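Local coordinates for protein citrate synthase (Thermotoga maritima, PDB 2P2W) that probably catalyses the condensation of oxaloacetate with acetyl-CoA and water to give citrate and free coenzyme A, a step of the tricarboxylic acid cycle, at residues T124-Y129 against E149-M154; G213-V218 against M316-F321. All coordinates share one frame; numbering follows the deposited sequence.

Contact 1: residues T124-Y129 against E149-M154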
ATOM      1  N   THR A 124      15.747  -3.775  14.052  1.00 16.41           N
ATOM      2  CA  THR A 124      15.350  -4.179  15.393  1.00 16.61           C
ATOM      3  C   THR A 124      14.070  -5.002  15.312  1.00 18.05           C
ATOM      4  O   THR A 124      13.928  -6.016  15.994  1.00 18.44           O
ATOM      5  CB  THR A 124      15.121  -2.953  16.288  1.00 17.86           C
ATOM      6  OG1 THR A 124      16.315  -2.159  16.306  1.00 18.76           O
ATOM      7  CG2 THR A 124      14.779  -3.385  17.713  1.00 18.28           C
ATOM      8  N   ILE A 125      13.140  -4.561  14.472  1.00 18.39           N
ATOM      9  CA  ILE A 125      11.882  -5.279  14.296  1.00 17.61           C
ATOM     10  C   ILE A 125      12.175  -6.692  13.802  1.00 17.90           C
ATOM     11  O   ILE A 125      11.662  -7.667  14.352  1.00 17.06           O
ATOM     12  CB  ILE A 125      10.966  -4.567  13.268  1.00 18.27           C
ATOM     13  CG1 ILE A 125      10.447  -3.252  13.859  1.00 16.77           C
ATOM     14  CG2 ILE A 125       9.797  -5.471  12.881  1.00 17.07           C
ATOM     15  CD1 ILE A 125       9.700  -2.387  12.858  1.00 18.01           C
ATOM     16  N   LEU A 126      13.009  -6.793  12.771  1.00 17.94           N
ATOM     17  CA  LEU A 126      13.359  -8.089  12.197  1.00 19.07           C
ATOM     18  C   LEU A 126      14.135  -8.978  13.161  1.00 19.59           C
ATOM     19  O   LEU A 126      13.811 -10.153  13.322  1.00 19.67           O
ATOM     20  CB  LEU A 126      14.180  -7.900  10.917  1.00 18.71           C
ATOM     21  CG  LEU A 126      13.535  -7.080   9.796  1.00 18.11           C
ATOM     22  CD1 LEU A 126      14.437  -7.097   8.568  1.00 18.38           C
ATOM     23  CD2 LEU A 126      12.165  -7.655   9.458  1.00 18.36           C
ATOM     24  N   ALA A 127      15.163  -8.422  13.796  1.00 19.57           N
ATOM     25  CA  ALA A 127      15.975  -9.199  14.723  1.00 20.43           C
ATOM     26  C   ALA A 127      15.159  -9.688  15.918  1.00 21.14           C
ATOM     27  O   ALA A 127      15.245 -10.859  16.297  1.00 22.47           O
ATOM     28  CB  ALA A 127      17.166  -8.372  15.194  1.00 22.78           C
ATOM     29  N   TYR A 128      14.363  -8.799  16.504  1.00 19.84           N
ATOM     30  CA  TYR A 128      13.534  -9.168  17.647  1.00 20.37           C
ATOM     31  C   TYR A 128      12.563 -10.291  17.313  1.00 20.77           C
ATOM     32  O   TYR A 128      12.387 -11.219  18.104  1.00 21.02           O
ATOM     33  CB  TYR A 128      12.731  -7.966  18.144  1.00 20.72           C
ATOM     34  CG  TYR A 128      13.473  -7.026  19.076  1.00 20.81           C
ATOM     35  CD1 TYR A 128      14.857  -7.102  19.241  1.00 21.44           C
ATOM     36  CD2 TYR A 128      12.781  -6.044  19.779  1.00 22.48           C
ATOM     37  CE1 TYR A 128      15.532  -6.211  20.089  1.00 22.79           C
ATOM     38  CE2 TYR A 128      13.438  -5.155  20.620  1.00 23.02           C
ATOM     39  CZ  TYR A 128      14.811  -5.242  20.771  1.00 23.99           C
ATOM     40  OH  TYR A 128      15.447  -4.346  21.598  1.00 26.39           O
ATOM     41  N   TYR A 129      11.918 -10.203  16.153  1.00 19.37           N
ATOM     42  CA  TYR A 129      10.960 -11.236  15.780  1.00 20.08           C
ATOM     43  C   TYR A 129      11.676 -12.554  15.514  1.00 19.88           C
ATOM     44  O   TYR A 129      11.154 -13.625  15.813  1.00 20.78           O
ATOM     45  CB  TYR A 129      10.144 -10.818  14.552  1.00 20.86           C
ATOM     46  CG  TYR A 129       9.040 -11.800  14.239  1.00 21.29           C
ATOM     47  CD1 TYR A 129       7.831 -11.767  14.942  1.00 20.56           C
ATOM     48  CD2 TYR A 129       9.233 -12.818  13.311  1.00 21.92           C
ATOM     49  CE1 TYR A 129       6.847 -12.735  14.729  1.00 23.24           C
ATOM     50  CE2 TYR A 129       8.255 -13.785  13.088  1.00 22.97           C
ATOM     51  CZ  TYR A 129       7.069 -13.741  13.800  1.00 22.83           C
ATOM     52  OH  TYR A 129       6.113 -14.707  13.578  1.00 22.69           O
ATOM     53  N   GLU A 149      26.297  -3.594  11.338  1.00 20.39           N
ATOM     54  CA  GLU A 149      26.983  -4.410  12.345  1.00 21.96           C
ATOM     55  C   GLU A 149      25.973  -4.804  13.413  1.00 20.64           C
ATOM     56  O   GLU A 149      25.888  -5.963  13.824  1.00 19.85           O
ATOM     57  CB  GLU A 149      28.092  -3.610  13.037  1.00 24.42           C
ATOM     58  CG  GLU A 149      29.422  -3.590  12.335  1.00 30.91           C
ATOM     59  CD  GLU A 149      30.446  -2.753  13.082  1.00 33.42           C
ATOM     60  OE1 GLU A 149      30.045  -1.904  13.918  1.00 29.44           O
ATOM     61  OE2 GLU A 149      31.655  -2.936  12.824  1.00 37.41           O
ATOM     62  N   ASN A 150      25.215  -3.813  13.866  1.00 19.64           N
ATOM     63  CA  ASN A 150      24.226  -4.033  14.905  1.00 18.96           C
ATOM     64  C   ASN A 150      23.121  -4.997  14.504  1.00 19.53           C
ATOM     65  O   ASN A 150      22.638  -5.777  15.331  1.00 18.65           O
ATOM     66  CB  ASN A 150      23.596  -2.715  15.332  1.00 19.65           C
ATOM     67  CG  ASN A 150      22.558  -2.911  16.406  1.00 21.99           C
ATOM     68  OD1 ASN A 150      22.873  -3.274  17.542  1.00 21.11           O
ATOM     69  ND2 ASN A 150      21.304  -2.646  16.060  1.00 18.85           N
ATOM     70  N   PHE A 151      22.699  -4.932  13.247  1.00 18.45           N
ATOM     71  CA  PHE A 151      21.653  -5.833  12.787  1.00 19.26           C
ATOM     72  C   PHE A 151      22.166  -7.260  12.904  1.00 20.02           C
ATOM     73  O   PHE A 151      21.491  -8.137  13.445  1.00 19.16           O
ATOM     74  CB  PHE A 151      21.278  -5.534  11.334  1.00 20.31           C
ATOM     75  CG  PHE A 151      20.322  -6.529  10.742  1.00 20.53           C
ATOM     76  CD1 PHE A 151      19.191  -6.930  11.446  1.00 20.97           C
ATOM     77  CD2 PHE A 151      20.551  -7.066   9.479  1.00 23.90           C
ATOM     78  CE1 PHE A 151      18.298  -7.854  10.903  1.00 23.14           C
ATOM     79  CE2 PHE A 151      19.663  -7.992   8.922  1.00 23.24           C
ATOM     80  CZ  PHE A 151      18.535  -8.386   9.638  1.00 24.57           C
ATOM     81  N   TYR A 152      23.377  -7.479  12.411  1.00 20.17           N
ATOM     82  CA  TYR A 152      23.977  -8.802  12.452  1.00 22.52           C
ATOM     83  C   TYR A 152      24.126  -9.288  13.893  1.00 23.29           C
ATOM     84  O   TYR A 152      23.902 -10.464  14.191  1.00 22.56           O
ATOM     85  CB  TYR A 152      25.339  -8.768  11.765  1.00 24.54           C
ATOM     86  CG  TYR A 152      25.875 -10.131  11.399  1.00 27.53           C
ATOM     87  CD1 TYR A 152      25.552 -10.726  10.177  1.00 27.62           C
ATOM     88  CD2 TYR A 152      26.702 -10.829  12.275  1.00 28.26           C
ATOM     89  CE1 TYR A 152      26.049 -11.986   9.839  1.00 30.49           C
ATOM     90  CE2 TYR A 152      27.200 -12.085  11.952  1.00 28.83           C
ATOM     91  CZ  TYR A 152      26.873 -12.658  10.734  1.00 30.70           C
ATOM     92  OH  TYR A 152      27.382 -13.894  10.416  1.00 32.66           O
ATOM     93  N   TYR A 153      24.484  -8.380  14.795  1.00 23.26           N
ATOM     94  CA  TYR A 153      24.661  -8.751  16.191  1.00 23.11           C
ATOM     95  C   TYR A 153      23.344  -9.060  16.903  1.00 21.63           C
ATOM     96  O   TYR A 153      23.282  -9.984  17.715  1.00 22.43           O
ATOM     97  CB  TYR A 153      25.425  -7.654  16.945  1.00 23.63           C
ATOM     98  CG  TYR A 153      25.989  -8.135  18.262  1.00 27.12           C
ATOM     99  CD1 TYR A 153      27.237  -8.759  18.314  1.00 28.78           C
ATOM    100  CD2 TYR A 153      25.256  -8.029  19.443  1.00 27.84           C
ATOM    101  CE1 TYR A 153      27.740  -9.272  19.508  1.00 30.56           C
ATOM    102  CE2 TYR A 153      25.749  -8.537  20.646  1.00 29.39           C
ATOM    103  CZ  TYR A 153      26.992  -9.159  20.668  1.00 30.99           C
ATOM    104  OH  TYR A 153      27.487  -9.681  21.843  1.00 32.79           O
ATOM    105  N   MET A 154      22.294  -8.295  16.611  1.00 21.25           N
ATOM    106  CA  MET A 154      20.998  -8.541  17.240  1.00 20.27           C
ATOM    107  C   MET A 154      20.423  -9.856  16.729  1.00 21.95           C
ATOM    108  O   MET A 154      19.583 -10.477  17.383  1.00 22.71           O
ATOM    109  CB  MET A 154      20.005  -7.414  16.937  1.00 20.54           C
ATOM    110  CG  MET A 154      20.355  -6.067  17.555  1.00 19.12           C
ATOM    111  SD  MET A 154      19.008  -4.881  17.329  1.00 20.69           S
ATOM    112  CE  MET A 154      18.777  -4.938  15.540  1.00 19.33           C
TER
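Met154 packs on Ala127 with its CB and reaches obliquely across Thr124 with its methyl, and it has more of its surface covered than any other residue in the contact. The methylene carbon Met154 CB and the methyl carbon Ala127 CB stand 3.5 Å apart, tighter than usual for carbon atoms; alanine's lack of further side-chain atoms lets the backbones come this close, with the CA atoms of Ala127 and Met154 5.7 Å apart. From there the chain runs extended to SD and then bends (chi3 -55°), which swings the methyl back to the first helix: Met154 CE ends 3.5 Å from Thr124 CA and 3.8 Å from Thr124 OG1. The Thr124 hydroxyl has its polar partner elsewhere, hydrogen-bonded to the carbonyl O of Arg71. On its other branch Thr124 CG2 sits 3.5 Å above the ring plane of Tyr128 and over its centre, a methyl-on-face contact within helix 110-133.

These residues belong to a pair of neighbouring helices, 110-133 and 147-156, in the largely helical citrate synthase fold. Their short segments run almost parallel, 15° between directions with axes 9.2 Å apart, and the touching residues are all buried.

The aromatic part of the contact rests on Phe151. With CG anti to the backbone N (chi1 173°), its ring reaches across from the second helix, and CE1 comes 4.1 Å from Leu126 CB. The backbone N of Ala127 lies farther off, near the ring plane at the edge. Beyond the pair, Leu126 also packs on Leu94 of helix 90-98, while the ring of Tyr128 is received by Leu78 and Leu81 of helix 75-81 and by Arg140 and Pro141 of a loop.

Contact 2: residues G213-V218 against M316-F321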
ATOM      1  N   GLY A 213       9.828 -10.049  -4.045  1.00 17.34           N
ATOM      2  CA  GLY A 213       9.563 -11.417  -3.626  1.00 17.78           C
ATOM      3  C   GLY A 213      10.231 -12.475  -4.488  1.00 18.03           C
ATOM      4  O   GLY A 213      10.325 -13.636  -4.090  1.00 18.15           O
ATOM      5  N   ALA A 214      10.684 -12.089  -5.679  1.00 17.98           N
ATOM      6  CA  ALA A 214      11.355 -13.034  -6.562  1.00 18.80           C
ATOM      7  C   ALA A 214      12.607 -13.565  -5.856  1.00 18.81           C
ATOM      8  O   ALA A 214      13.057 -14.679  -6.125  1.00 19.97           O
ATOM      9  CB  ALA A 214      11.735 -12.352  -7.880  1.00 18.87           C
ATOM     10  N   SER A 215      13.156 -12.770  -4.942  1.00 18.85           N
ATOM     11  CA  SER A 215      14.349 -13.183  -4.208  1.00 18.96           C
ATOM     12  C   SER A 215      14.084 -14.430  -3.360  1.00 19.87           C
ATOM     13  O   SER A 215      14.968 -15.268  -3.193  1.00 19.15           O
ATOM     14  CB  SER A 215      14.852 -12.043  -3.314  1.00 20.65           C
ATOM     15  OG  SER A 215      13.917 -11.722  -2.295  1.00 21.89           O
ATOM     16  N   GLU A 216      12.868 -14.561  -2.834  1.00 20.14           N
ATOM     17  CA  GLU A 216      12.534 -15.724  -2.015  1.00 21.23           C
ATOM     18  C   GLU A 216      12.212 -16.935  -2.891  1.00 21.32           C
ATOM     19  O   GLU A 216      12.257 -18.073  -2.429  1.00 21.76           O
ATOM     20  CB  GLU A 216      11.345 -15.412  -1.101  1.00 23.43           C
ATOM     21  CG  GLU A 216      11.538 -14.146  -0.275  1.00 27.49           C
ATOM     22  CD  GLU A 216      10.488 -13.969   0.805  1.00 29.45           C
ATOM     23  OE1 GLU A 216       9.450 -14.669   0.756  1.00 27.07           O
ATOM     24  OE2 GLU A 216      10.705 -13.115   1.698  1.00 29.65           O
ATOM     25  N   LYS A 217      11.893 -16.685  -4.157  1.00 20.61           N
ATOM     26  CA  LYS A 217      11.577 -17.774  -5.083  1.00 20.35           C
ATOM     27  C   LYS A 217      12.807 -18.357  -5.773  1.00 19.91           C
ATOM     28  O   LYS A 217      12.794 -19.436  -6.340  1.00 18.76           O
ATOM     29  CB  LYS A 217      10.606 -17.239  -6.148  1.00 24.03           C
ATOM     30  CG  LYS A 217       9.147 -17.280  -5.673  1.00 29.15           C
ATOM     31  CD  LYS A 217       8.292 -18.337  -6.381  1.00 35.93           C
ATOM     32  CE  LYS A 217       6.880 -18.445  -5.791  1.00 39.62           C
ATOM     33  NZ  LYS A 217       6.515 -19.858  -5.682  1.00 43.44           N
ATOM     34  N   VAL A 218      13.909 -17.579  -5.776  1.00 17.92           N
ATOM     35  CA  VAL A 218      15.082 -18.059  -6.496  1.00 19.43           C
ATOM     36  C   VAL A 218      15.711 -19.330  -5.903  1.00 19.84           C
ATOM     37  O   VAL A 218      15.964 -20.307  -6.600  1.00 19.57           O
ATOM     38  CB  VAL A 218      16.086 -16.924  -6.691  1.00 20.26           C
ATOM     39  CG1 VAL A 218      17.436 -17.503  -7.123  1.00 19.86           C
ATOM     40  CG2 VAL A 218      15.587 -15.986  -7.788  1.00 20.02           C
ATOM     41  N   MET A 316      12.906 -13.986   5.139  1.00 19.85           N
ATOM     42  CA  MET A 316      13.330 -12.639   5.520  1.00 19.20           C
ATOM     43  C   MET A 316      14.020 -11.894   4.357  1.00 18.83           C
ATOM     44  O   MET A 316      14.334 -10.709   4.445  1.00 18.21           O
ATOM     45  CB  MET A 316      14.282 -12.727   6.728  1.00 20.26           C
ATOM     46  CG  MET A 316      14.567 -11.353   7.347  1.00 21.21           C
ATOM     47  SD  MET A 316      15.974 -11.364   8.468  1.00 23.05           S
ATOM     48  CE  MET A 316      15.175 -12.160   9.870  1.00 21.97           C
ATOM     49  N   PHE A 317      14.293 -12.643   3.256  1.00 17.78           N
ATOM     50  CA  PHE A 317      14.999 -12.036   2.113  1.00 18.23           C
ATOM     51  C   PHE A 317      14.318 -10.728   1.623  1.00 18.50           C
ATOM     52  O   PHE A 317      14.976  -9.722   1.401  1.00 17.52           O
ATOM     53  CB  PHE A 317      15.034 -13.047   0.958  1.00 17.05           C
ATOM     54  CG  PHE A 317      16.030 -14.159   1.176  1.00 17.36           C
ATOM     55  CD1 PHE A 317      16.648 -14.338   2.410  1.00 16.56           C
ATOM     56  CD2 PHE A 317      16.292 -15.048   0.139  1.00 17.83           C
ATOM     57  CE1 PHE A 317      17.524 -15.408   2.599  1.00 18.40           C
ATOM     58  CE2 PHE A 317      17.166 -16.117   0.336  1.00 18.30           C
ATOM     59  CZ  PHE A 317      17.782 -16.299   1.564  1.00 18.49           C
ATOM     60  N   THR A 318      13.000 -10.742   1.444  1.00 18.14           N
ATOM     61  CA  THR A 318      12.317  -9.541   0.980  1.00 19.50           C
ATOM     62  C   THR A 318      12.404  -8.437   2.036  1.00 18.71           C
ATOM     63  O   THR A 318      12.486  -7.254   1.704  1.00 19.83           O
ATOM     64  CB  THR A 318      10.827  -9.817   0.650  1.00 21.44           C
ATOM     65  OG1 THR A 318      10.738 -10.857  -0.330  1.00 25.43           O
ATOM     66  CG2 THR A 318      10.170  -8.568   0.079  1.00 23.97           C
ATOM     67  N   ALA A 319      12.396  -8.823   3.309  1.00 18.35           N
ATOM     68  CA  ALA A 319      12.484  -7.843   4.391  1.00 18.34           C
ATOM     69  C   ALA A 319      13.882  -7.224   4.423  1.00 17.69           C
ATOM     70  O   ALA A 319      14.050  -6.071   4.827  1.00 16.85           O
ATOM     71  CB  ALA A 319      12.161  -8.503   5.731  1.00 17.22           C
ATOM     72  N   LEU A 320      14.887  -7.991   4.005  1.00 16.96           N
ATOM     73  CA  LEU A 320      16.259  -7.480   3.967  1.00 17.24           C
ATOM     74  C   LEU A 320      16.345  -6.435   2.859  1.00 17.39           C
ATOM     75  O   LEU A 320      17.037  -5.424   2.988  1.00 18.28           O
ATOM     76  CB  LEU A 320      17.251  -8.614   3.698  1.00 15.17           C
ATOM     77  CG  LEU A 320      17.435  -9.601   4.854  1.00 16.14           C
ATOM     78  CD1 LEU A 320      18.263 -10.791   4.376  1.00 17.25           C
ATOM     79  CD2 LEU A 320      18.105  -8.907   6.034  1.00 17.71           C
ATOM     80  N   PHE A 321      15.638  -6.703   1.766  1.00 16.87           N
ATOM     81  CA  PHE A 321      15.577  -5.791   0.630  1.00 15.91           C
ATOM     82  C   PHE A 321      14.948  -4.493   1.154  1.00 16.29           C
ATOM     83  O   PHE A 321      15.467  -3.397   0.926  1.00 16.04           O
ATOM     84  CB  PHE A 321      14.689  -6.414  -0.460  1.00 16.63           C
ATOM     85  CG  PHE A 321      14.764  -5.728  -1.805  1.00 16.68           C
ATOM     86  CD1 PHE A 321      15.092  -4.379  -1.917  1.00 18.12           C
ATOM     87  CD2 PHE A 321      14.449  -6.436  -2.967  1.00 18.10           C
ATOM     88  CE1 PHE A 321      15.104  -3.745  -3.162  1.00 17.58           C
ATOM     89  CE2 PHE A 321      14.458  -5.811  -4.218  1.00 17.99           C
ATOM     90  CZ  PHE A 321      14.785  -4.464  -4.315  1.00 17.22           C
TER
HETATM   91  O   HOH W   1      10.960 -11.293   3.870  1.00 19.29           O
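Glu216 and Thr318 join the first turns of helices 214-225 and 317-337 beside the predicted active site, where the side chain of Ser215 is about 4 Å from that of Asp300, a predicted catalytic residue, and a citrate anion is bound nearby. The extended Glu216 chain meets Thr318 at about a right angle and sets OE2 at the amino end of the second helix. There Thr318 N donates a weak bond to Glu216 OE2 (3.3 Å, 161°), and Thr318 OG1 lies 3.0 Å from the same oxygen. A water carries the link one residue on, donating to Glu216 OE2 and accepting from Ala319 N at 2.9 Å. Helix end and N-H groups would favour an ionised carboxylate, whose OE1 is hydrogen-bonded to His89 NE2. An alanine in place of Glu216 would probably leave Thr318 N and His89 without their carboxylate partner and the bridging water less firmly held. Nearer the Glu216 backbone, CG packs 3.9 Å from Phe317 CB, and Ser215 O faces the ring edge in plane at Phe317 CD2, 3.6 Å away. Around the junction, Phe317 rests on Glu308 of helix 299-309 and Thr318 on Ile91 of helix 90-98.

How the contacts relate
Both segments of contact 1 precede those of contact 2 in the chain, and the centres of the two contacts lie about 17 Å apart. Helix 317-337 connects them: it supplies one side of contact 2 and also packs on both helices of contact 1, with Phe151 CE2 3.4 Å from Leu320 CD2 and Leu126 CD2 3.8 Å from Ala319 CB. Helix 90-98 also touches both. Contact 1 sits farther from the centre of the chain and away from the predicted catalytic residues, whereas contact 2 lies beside the predicted catalytic Asp300. As in other citrate synthases, helix 214-225 probably belongs to the small domain and the other three helices to the large one, which would place contact 2 across the domain boundary.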